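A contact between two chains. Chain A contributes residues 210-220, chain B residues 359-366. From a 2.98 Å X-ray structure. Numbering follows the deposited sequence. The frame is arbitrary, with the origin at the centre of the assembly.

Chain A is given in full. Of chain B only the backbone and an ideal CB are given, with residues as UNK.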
ATOM      1  N   GLY A 210     -23.827  -2.693   9.024  1.00 32.20           N
ATOM      2  CA  GLY A 210     -25.073  -3.377   8.717  1.00 47.79           C
ATOM      3  C   GLY A 210     -25.153  -4.833   9.134  1.00 79.75           C
ATOM      4  O   GLY A 210     -25.598  -5.686   8.367  1.00 78.72           O
ATOM      5  N   ARG A 211     -24.739  -5.124  10.359  1.00 64.33           N
ATOM      6  CA  ARG A 211     -24.778  -6.495  10.858  1.00 83.19           C
ATOM      7  C   ARG A 211     -26.187  -6.976  11.318  1.00 87.36           C
ATOM      8  O   ARG A 211     -26.472  -8.183  11.391  1.00 31.47           O
ATOM      9  CB  ARG A 211     -23.719  -6.657  11.950  1.00 44.55           C
ATOM     10  CG  ARG A 211     -22.305  -6.680  11.394  1.00 72.35           C
ATOM     11  CD  ARG A 211     -21.911  -8.061  10.809  1.00 88.68           C
ATOM     12  NE  ARG A 211     -22.998  -8.735  10.089  1.00108.59           N
ATOM     13  CZ  ARG A 211     -22.842  -9.728   9.212  1.00 86.79           C
ATOM     14  NH1 ARG A 211     -21.633 -10.186   8.892  1.00 82.85           N
ATOM     15  NH2 ARG A 211     -23.911 -10.258   8.634  1.00 84.42           N
ATOM     16  N   GLU A 212     -27.059  -6.019  11.615  1.00 79.64           N
ATOM     17  CA  GLU A 212     -28.444  -6.304  11.978  1.00 33.04           C
ATOM     18  C   GLU A 212     -28.605  -7.398  13.060  1.00 58.57           C
ATOM     19  O   GLU A 212     -29.456  -8.296  12.975  1.00 27.15           O
ATOM     20  CB  GLU A 212     -29.281  -6.595  10.723  1.00 65.30           C
ATOM     21  CG  GLU A 212     -29.368  -5.410   9.744  1.00 50.73           C
ATOM     22  CD  GLU A 212     -30.515  -5.539   8.741  1.00 63.15           C
ATOM     23  OE1 GLU A 212     -31.383  -6.418   8.918  1.00 59.04           O
ATOM     24  OE2 GLU A 212     -30.551  -4.755   7.771  1.00 50.24           O
ATOM     25  N   GLN A 213     -27.791  -7.300  14.098  1.00 32.80           N
ATOM     26  CA  GLN A 213     -28.023  -8.109  15.279  1.00 48.87           C
ATOM     27  C   GLN A 213     -28.123  -9.571  14.907  1.00 53.23           C
ATOM     28  O   GLN A 213     -28.998 -10.286  15.398  1.00 43.40           O
ATOM     29  CB  GLN A 213     -29.320  -7.676  15.964  1.00 38.83           C
ATOM     30  CG  GLN A 213     -29.449  -6.172  16.144  1.00 46.30           C
ATOM     31  CD  GLN A 213     -30.747  -5.760  16.812  1.00 53.73           C
ATOM     32  OE1 GLN A 213     -31.744  -6.482  16.761  1.00 55.20           O
ATOM     33  NE2 GLN A 213     -30.735  -4.591  17.450  1.00 30.24           N
ATOM     34  N   GLN A 214     -27.245 -10.013  14.020  1.00 32.51           N
ATOM     35  CA  GLN A 214     -27.070 -11.439  13.849  1.00 34.78           C
ATOM     36  C   GLN A 214     -25.959 -11.871  14.766  1.00 23.94           C
ATOM     37  O   GLN A 214     -24.969 -11.177  14.932  1.00 35.95           O
ATOM     38  CB  GLN A 214     -26.709 -11.791  12.422  1.00 71.30           C
ATOM     39  CG  GLN A 214     -27.880 -11.886  11.493  1.00 61.40           C
ATOM     40  CD  GLN A 214     -27.431 -12.191  10.096  1.00 93.95           C
ATOM     41  OE1 GLN A 214     -26.529 -13.009   9.887  1.00 96.58           O
ATOM     42  NE2 GLN A 214     -28.040 -11.527   9.124  1.00105.78           N
ATOM     43  N   PRO A 215     -26.125 -13.028  15.380  1.00 33.02           N
ATOM     44  CA  PRO A 215     -25.091 -13.548  16.277  1.00 28.12           C
ATOM     45  C   PRO A 215     -23.807 -13.921  15.508  1.00 58.86           C
ATOM     46  O   PRO A 215     -23.815 -14.229  14.305  1.00 21.83           O
ATOM     47  CB  PRO A 215     -25.738 -14.803  16.881  1.00  6.61           C
ATOM     48  CG  PRO A 215     -27.159 -14.770  16.456  1.00 42.84           C
ATOM     49  CD  PRO A 215     -27.272 -13.932  15.241  1.00 11.81           C
ATOM     50  N   GLN A 216     -22.692 -13.888  16.221  1.00 33.20           N
ATOM     51  CA  GLN A 216     -21.427 -14.216  15.623  1.00 13.80           C
ATOM     52  C   GLN A 216     -20.933 -15.485  16.237  1.00 29.06           C
ATOM     53  O   GLN A 216     -20.563 -15.526  17.411  1.00 35.53           O
ATOM     54  CB  GLN A 216     -20.395 -13.109  15.833  1.00 32.31           C
ATOM     55  CG  GLN A 216     -19.160 -13.268  14.973  1.00  9.30           C
ATOM     56  CD  GLN A 216     -18.085 -12.305  15.358  1.00 23.14           C
ATOM     57  OE1 GLN A 216     -18.040 -11.839  16.482  1.00 23.66           O
ATOM     58  NE2 GLN A 216     -17.209 -11.989  14.422  1.00 61.67           N
ATOM     59  N   LYS A 217     -20.903 -16.517  15.409  1.00 25.57           N
ATOM     60  CA  LYS A 217     -20.452 -17.825  15.816  1.00 33.36           C
ATOM     61  C   LYS A 217     -18.957 -17.991  15.515  1.00 20.01           C
ATOM     62  O   LYS A 217     -18.380 -17.202  14.775  1.00 15.43           O
ATOM     63  CB  LYS A 217     -21.290 -18.871  15.098  1.00 23.48           C
ATOM     64  CG  LYS A 217     -22.728 -18.414  14.834  1.00 21.12           C
ATOM     65  CD  LYS A 217     -22.781 -17.411  13.687  1.00 53.63           C
ATOM     66  CE  LYS A 217     -24.183 -17.151  13.207  1.00 23.92           C
ATOM     67  NZ  LYS A 217     -25.067 -16.757  14.328  1.00 40.85           N
ATOM     68  N   ASN A 218     -18.331 -18.999  16.114  1.00 19.92           N
ATOM     69  CA  ASN A 218     -16.958 -19.344  15.772  1.00 22.87           C
ATOM     70  C   ASN A 218     -16.866 -19.895  14.364  1.00 31.79           C
ATOM     71  O   ASN A 218     -17.881 -20.160  13.712  1.00 26.02           O
ATOM     72  CB  ASN A 218     -16.364 -20.353  16.763  1.00 46.56           C
ATOM     73  CG  ASN A 218     -17.087 -21.689  16.749  1.00 59.45           C
ATOM     74  OD1 ASN A 218     -17.372 -22.241  15.685  1.00 34.90           O
ATOM     75  ND2 ASN A 218     -17.389 -22.216  17.939  1.00 28.17           N
ATOM     76  N   ILE A 219     -15.638 -20.070  13.901  1.00 35.86           N
ATOM     77  CA  ILE A 219     -15.397 -20.539  12.545  1.00 39.43           C
ATOM     78  C   ILE A 219     -16.000 -21.916  12.316  1.00 45.78           C
ATOM     79  O   ILE A 219     -16.669 -22.140  11.302  1.00 23.83           O
ATOM     80  CB  ILE A 219     -13.911 -20.587  12.244  1.00 13.92           C
ATOM     81  CG1 ILE A 219     -13.370 -19.175  12.091  1.00 41.60           C
ATOM     82  CG2 ILE A 219     -13.653 -21.373  10.992  1.00 63.04           C
ATOM     83  CD1 ILE A 219     -11.874 -19.150  12.030  1.00 38.83           C
ATOM     84  N   LEU A 220     -15.777 -22.822  13.269  1.00 29.00           N
ATOM     85  CA  LEU A 220     -16.316 -24.191  13.217  1.00 31.76           C
ATOM     86  C   LEU A 220     -17.826 -24.268  12.997  1.00 14.65           C
ATOM     87  O   LEU A 220     -18.299 -25.172  12.327  1.00 33.28           O
ATOM     88  CB  LEU A 220     -15.925 -24.970  14.469  1.00 15.57           C
ATOM     89  CG  LEU A 220     -14.512 -25.568  14.508  1.00 33.60           C
ATOM     90  CD1 LEU A 220     -13.616 -25.025  13.406  1.00 21.64           C
ATOM     91  CD2 LEU A 220     -13.861 -25.362  15.871  1.00 26.64           C
TER
ATOM     92  N   UNK B 359     -17.330 -22.754   2.586  1.00 16.61           N
ATOM     93  CA  UNK B 359     -16.560 -21.597   3.012  1.00 34.15           C
ATOM     94  C   UNK B 359     -17.211 -20.872   4.186  1.00 31.26           C
ATOM     95  O   UNK B 359     -18.424 -20.683   4.230  1.00 34.57           O
ATOM     96  CB  UNK B 359     -16.380 -20.631   1.840  1.00 34.15           C
ATOM     97  N   UNK B 360     -16.382 -20.469   5.138  1.00 21.19           N
ATOM     98  CA  UNK B 360     -16.861 -19.885   6.367  1.00 23.82           C
ATOM     99  C   UNK B 360     -16.224 -18.527   6.551  1.00 20.84           C
ATOM    100  O   UNK B 360     -15.013 -18.387   6.402  1.00 24.12           O
ATOM    101  CB  UNK B 360     -16.568 -20.795   7.561  1.00 23.82           C
ATOM    102  N   UNK B 361     -17.050 -17.524   6.843  1.00 29.59           N
ATOM    103  CA  UNK B 361     -16.558 -16.154   7.032  1.00 23.24           C
ATOM    104  C   UNK B 361     -16.201 -15.781   8.474  1.00 19.55           C
ATOM    105  O   UNK B 361     -16.137 -16.642   9.352  1.00 30.19           O
ATOM    106  CB  UNK B 361     -17.615 -15.172   6.522  1.00 23.24           C
ATOM    107  N   UNK B 362     -15.958 -14.492   8.694  1.00 36.89           N
ATOM    108  CA  UNK B 362     -15.576 -13.976  10.010  1.00 33.36           C
ATOM    109  C   UNK B 362     -16.695 -14.032  11.034  1.00 23.89           C
ATOM    110  O   UNK B 362     -16.437 -14.079  12.233  1.00 39.74           O
ATOM    111  CB  UNK B 362     -15.093 -12.530   9.877  1.00 33.36           C
ATOM    112  N   UNK B 363     -17.934 -14.035  10.562  1.00 20.24           N
ATOM    113  CA  UNK B 363     -19.089 -14.134  11.446  1.00 24.12           C
ATOM    114  C   UNK B 363     -19.425 -15.575  11.771  1.00 31.90           C
ATOM    115  O   UNK B 363     -20.392 -15.839  12.469  1.00 33.85           O
ATOM    116  CB  UNK B 363     -20.302 -13.448  10.814  1.00 24.12           C
ATOM    117  N   UNK B 364     -18.637 -16.511  11.248  1.00 35.72           N
ATOM    118  CA  UNK B 364     -18.900 -17.926  11.444  1.00 17.98           C
ATOM    119  C   UNK B 364     -20.041 -18.430  10.574  1.00 32.39           C
ATOM    120  O   UNK B 364     -20.537 -19.540  10.756  1.00 35.05           O
ATOM    121  CB  UNK B 364     -19.213 -18.199  12.917  1.00 17.98           C
ATOM    122  N   UNK B 365     -20.466 -17.610   9.623  1.00 29.66           N
ATOM    123  CA  UNK B 365     -21.536 -17.984   8.713  1.00 16.53           C
ATOM    124  C   UNK B 365     -20.947 -18.794   7.578  1.00 38.33           C
ATOM    125  O   UNK B 365     -19.779 -18.625   7.233  1.00 55.86           O
ATOM    126  CB  UNK B 365     -22.272 -16.752   8.182  1.00 16.53           C
ATOM    127  N   UNK B 366     -21.748 -19.667   6.980  1.00 19.94           N
ATOM    128  CA  UNK B 366     -21.301 -20.406   5.801  1.00 31.09           C
ATOM    129  C   UNK B 366     -21.656 -19.665   4.519  1.00 34.47           C
ATOM    130  O   UNK B 366     -22.806 -19.670   4.074  1.00 14.49           O
ATOM    131  CB  UNK B 366     -21.917 -21.806   5.784  1.00 31.09           C
TER

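Position 359 lies on an extended strand with nothing of chain A within 5.5 Å of its ideal CB, so this contact sets no preference; a beta-branched residue would suit the backbone. It is Val359(B).

At 360, still extended, CA-to-CB points toward chain A, and the ideal CB lies 4.0 Å from Ile219(A) O. The aliphatic side chain of Ile219(A) offers an apolar partner, so valine, isoleucine or another modest apolar residue would fit. Val360(B) takes rotamer t, and its CG1 packs 4.1 Å from Ile219(A) CG2.

Position 361 points away and opens a type I turn that ends at 364. Asparagine, aspartate and serine are common here because their short polar groups can face the turn's backbone amides. The residue is Asn361(B).

Position 362 also points away, at phi/psi -69/-25, which many polar residues accept. Its carbonyl does the work whatever the side chain: Gln216(A) NE2 donates to the backbone O of 362 at 3.1 Å, and water 2 links that oxygen to Lys217(A) O. The deposited Asp362(B) suits the turn, its OD2 hydrogen-bonded elsewhere in the structure.

At 363 the CB points sideways, 4.0 Å from Arg211(A) NH1 and 4.3 Å from Gln216(A) CG, with Pro215(A) O 5.0 Å from it. A medium polar side chain is indicated, preferably one carrying a donor; asparagine, glutamine or serine would serve. Asn363(B), in rotamer t, has the largest covered area of the contact. Its ND2 makes a weak hydrogen bond to Pro215(A) O (3.3 Å) and lies over one face of the Arg211(A) guanidinium, while water 1 bridges its OD1 to Gln214(A) O. The backbone contributes too: Lys217(A) N donates to Asn363(B) O at 3.1 Å.

Position 364 is the most restrictive. Its phi of 76° favours glycine, and an ideal CB would lie 2.3 Å from Lys217(A) O and 2.5 Å from Asn218(A) O, both clashes. Gly364(B) lets the chains close, its CA making a CA-H...O contact with Lys217(A) O at 3.4 Å.

At 365 the CB points sideways, 5.4 Å from Lys217(A) CE, with two basic side chains in the neighbourhood. An acidic residue is favoured, although a neutral polar one could fit. Asp365(B) accepts a hydrogen bond at OD2 from Asn363(B) ND2 (2.7 Å), steadying that amide. Its OD1 is 4.6 Å from Lys217(A) NZ, a proximity of opposite charges beyond salt-bridge range.

Position 366 points sideways, with nothing of chain A near its CB, so this contact sets no preference there. It is Arg366(B), outside the contact.

Chain B, residues 359-366: VVNDNGDR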
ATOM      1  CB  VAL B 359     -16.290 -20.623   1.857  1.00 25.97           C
ATOM      2  CG1 VAL B 359     -15.661 -19.349   2.392  1.00 16.13           C
ATOM      3  CG2 VAL B 359     -15.381 -21.274   0.828  1.00 15.43           C
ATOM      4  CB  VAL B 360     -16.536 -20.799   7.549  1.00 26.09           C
ATOM      5  CG1 VAL B 360     -16.906 -20.131   8.853  1.00 13.19           C
ATOM      6  CG2 VAL B 360     -17.275 -22.136   7.385  1.00 21.10           C
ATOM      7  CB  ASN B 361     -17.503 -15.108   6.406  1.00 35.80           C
ATOM      8  CG  ASN B 361     -18.835 -14.963   7.146  1.00 23.78           C
ATOM      9  OD1 ASN B 361     -19.764 -14.364   6.623  1.00 14.19           O
ATOM     10  ND2 ASN B 361     -18.927 -15.502   8.352  1.00 28.66           N
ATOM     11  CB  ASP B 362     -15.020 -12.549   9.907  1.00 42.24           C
ATOM     12  CG  ASP B 362     -15.948 -11.595   9.169  1.00 42.55           C
ATOM     13  OD1 ASP B 362     -16.519 -11.947   8.106  1.00 58.70           O
ATOM     14  OD2 ASP B 362     -16.078 -10.457   9.652  1.00 61.39           O
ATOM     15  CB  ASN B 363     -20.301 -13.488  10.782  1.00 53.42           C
ATOM     16  CG  ASN B 363     -21.370 -13.079  11.770  1.00 28.22           C
ATOM     17  OD1 ASN B 363     -21.077 -12.597  12.865  1.00 19.60           O
ATOM     18  ND2 ASN B 363     -22.626 -13.236  11.368  1.00 26.54           N
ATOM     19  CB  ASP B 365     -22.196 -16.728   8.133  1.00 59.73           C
ATOM     20  CG  ASP B 365     -23.016 -15.951   9.165  1.00 77.34           C
ATOM     21  OD1 ASP B 365     -23.726 -16.604   9.962  1.00 40.67           O
ATOM     22  OD2 ASP B 365     -22.963 -14.690   9.155  1.00 42.48           O
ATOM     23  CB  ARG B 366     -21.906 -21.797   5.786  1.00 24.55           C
ATOM     24  CG  ARG B 366     -21.440 -22.679   4.645  1.00 28.27           C
ATOM     25  CD  ARG B 366     -22.261 -23.962   4.610  1.00 46.83           C
ATOM     26  NE  ARG B 366     -22.283 -24.649   5.901  1.00 26.14           N
ATOM     27  CZ  ARG B 366     -23.281 -25.421   6.315  1.00 22.78           C
ATOM     28  NH1 ARG B 366     -24.346 -25.601   5.554  1.00 20.67           N
ATOM     29  NH2 ARG B 366     -23.220 -26.005   7.500  1.00 67.16           N
TER
HETATM   30  O   HOH W   1     -22.835 -10.653  13.751  1.00 42.44           O
HETATM   31  O   HOH W   2     -16.271 -15.982  14.337  1.00 44.33           O
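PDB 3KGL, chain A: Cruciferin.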